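Side-chain contact in carbon monoxide dehydrogenase (Thermococcus sp. AM4, PDB 6T7J), which catalyses the reversible oxidation of carbon monoxide to carbon dioxide, probably passing the electrons through its iron-sulfur clusters to an electron carrier: residues L172-K177 / I528-G533. Sequence-based numbering, arbitrary orientation.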
loop_
_atom_site.group_PDB
_atom_site.type_symbol
_atom_site.label_atom_id
_atom_site.label_comp_id
_atom_site.label_asym_id
_atom_site.label_seq_id
_atom_site.Cartn_x
_atom_site.Cartn_y
_atom_site.Cartn_z
ATOM N N LEU A 172 22.206 -1.089 3.274
ATOM C CA LEU A 172 22.494 -2.115 4.271
ATOM C C LEU A 172 23.982 -2.230 4.576
ATOM O O LEU A 172 24.342 -2.863 5.575
ATOM C CB LEU A 172 21.954 -3.471 3.809
ATOM C CG LEU A 172 20.432 -3.623 3.783
ATOM C CD1 LEU A 172 20.043 -5.073 3.554
ATOM C CD2 LEU A 172 19.815 -3.096 5.067
ATOM N N ALA A 173 24.847 -1.635 3.751
ATOM C CA ALA A 173 26.266 -1.573 4.082
ATOM C C ALA A 173 26.519 -0.853 5.402
ATOM O O ALA A 173 27.613 -0.978 5.963
ATOM C CB ALA A 173 27.040 -0.892 2.952
ATOM N N LEU A 174 25.540 -0.103 5.911
ATOM C CA LEU A 174 25.677 0.540 7.212
ATOM C C LEU A 174 25.327 -0.383 8.373
ATOM O O LEU A 174 25.598 -0.029 9.524
ATOM C CB LEU A 174 24.799 1.793 7.274
ATOM C CG LEU A 174 25.258 2.986 6.434
ATOM C CD1 LEU A 174 24.068 3.813 5.982
ATOM C CD2 LEU A 174 26.236 3.844 7.215
ATOM N N ALA A 175 24.737 -1.546 8.105
ATOM C CA ALA A 175 24.341 -2.474 9.156
ATOM C C ALA A 175 25.457 -3.482 9.427
ATOM O O ALA A 175 26.142 -3.913 8.495
ATOM C CB ALA A 175 23.066 -3.217 8.769
ATOM N N PRO A 176 25.653 -3.866 10.690
ATOM C CA PRO A 176 26.728 -4.812 11.016
ATOM C C PRO A 176 26.512 -6.167 10.357
ATOM O O PRO A 176 25.384 -6.565 10.060
ATOM C CB PRO A 176 26.662 -4.917 12.545
ATOM C CG PRO A 176 25.294 -4.431 12.912
ATOM C CD PRO A 176 24.940 -3.398 11.891
ATOM N N LYS A 177 27.622 -6.881 10.143
ATOM C CA LYS A 177 27.566 -8.171 9.461
ATOM C C LYS A 177 26.726 -9.185 10.226
ATOM O O LYS A 177 26.175 -10.113 9.623
ATOM C CB LYS A 177 28.977 -8.719 9.248
ATOM C CG LYS A 177 29.983 -7.695 8.751
ATOM C CD LYS A 177 31.353 -8.329 8.559
ATOM C CE LYS A 177 32.456 -7.464 9.152
ATOM N NZ LYS A 177 33.739 -8.213 9.279
ATOM N N ILE A 528 19.624 6.208 15.957
ATOM C CA ILE A 528 19.636 5.178 16.992
ATOM C C ILE A 528 20.223 3.887 16.437
ATOM O O ILE A 528 21.147 3.301 17.016
ATOM C CB ILE A 528 18.217 4.967 17.552
ATOM C CG1 ILE A 528 17.849 6.106 18.507
ATOM C CG2 ILE A 528 18.105 3.625 18.252
ATOM C CD1 ILE A 528 16.407 6.085 18.965
ATOM N N LEU A 529 19.729 3.456 15.270
ATOM C CA LEU A 529 20.224 2.223 14.667
ATOM C C LEU A 529 21.719 2.296 14.389
ATOM O O LEU A 529 22.416 1.279 14.483
ATOM C CB LEU A 529 19.461 1.921 13.377
ATOM C CG LEU A 529 18.015 1.451 13.540
ATOM C CD1 LEU A 529 17.471 0.933 12.216
ATOM C CD2 LEU A 529 17.911 0.386 14.620
ATOM N N ILE A 530 22.228 3.480 14.050
ATOM C CA ILE A 530 23.668 3.631 13.885
ATOM C C ILE A 530 24.368 3.475 15.229
ATOM O O ILE A 530 25.321 2.696 15.362
ATOM C CB ILE A 530 24.001 4.981 13.223
ATOM C CG1 ILE A 530 23.471 5.008 11.791
ATOM C CG2 ILE A 530 25.504 5.215 13.221
ATOM C CD1 ILE A 530 24.054 3.918 10.911
ATOM N N ALA A 531 23.873 4.178 16.254
ATOM C CA ALA A 531 24.514 4.158 17.565
ATOM C C ALA A 531 24.676 2.731 18.071
ATOM O O ALA A 531 25.799 2.254 18.287
ATOM C CB ALA A 531 23.706 4.999 18.554
ATOM N N LEU A 532 23.553 2.027 18.243
ATOM C CA LEU A 532 23.601 0.615 18.604
ATOM C C LEU A 532 24.536 -0.152 17.678
ATOM O O LEU A 532 25.410 -0.898 18.135
ATOM C CB LEU A 532 22.193 0.021 18.565
ATOM C CG LEU A 532 21.159 0.704 19.462
ATOM C CD1 LEU A 532 19.748 0.268 19.098
ATOM C CD2 LEU A 532 21.456 0.419 20.929
ATOM N N GLY A 533 24.393 0.063 16.365
ATOM C CA GLY A 533 25.243 -0.638 15.416
ATOM C C GLY A 533 26.716 -0.406 15.682
ATOM O O GLY A 533 27.527 -1.330 15.583
#
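Leu-174 and Ile-530 meet through the outer methyl of the isoleucine. The Ile-530 side chain leaves its helix at a slant and then bends: CG1 lies anti to the backbone carbonyl carbon (chi1 -66°), and a further turn (chi2 -60°) brings CD1 toward Leu-174. This methyl stands 4.3 Å from CB of Leu-174, and the leucine's CD2 branch, also 4.3 Å from CD1, flanks it. The touch is therefore one methyl against the base and one branch of a leucine, a loose van der Waals fit. Isoleucine suits this place because its CG1-CD1 arm lets a side chain that does not start toward the other segment still bring a methyl to it. Leucine suits the other side: CB and CD2 receive that methyl, while the side chain also packs on Met-232 and Tyr-236 of helix 212-242.

One helical turn on, Gly-533 presents the same helix face to Pro-176. A glycine here lets the proline ring come up to the helix backbone: CD of Pro-176 is 4.5 Å from CA of Gly-533, and CG is at much the same range. The ring also restricts phi (-63°) and leaves no N-H, which suits the N-cap position just before helix 177-186.

The contact thus joins the end of a 3-10 turn and the start of helix 177-186 to helix 525-538, which follows strand 516-518, an outer strand of a parallel sheet, and begins just after Cys-522 of the broken cluster's pocket. Helix 212-242 touches both segments, for Leu-529 rests on its Trp-228.

The closest contacts are carbon to carbon and only 126 Å² is buried, so this join depends on shape and dispersion, without directional bonds between the two segments.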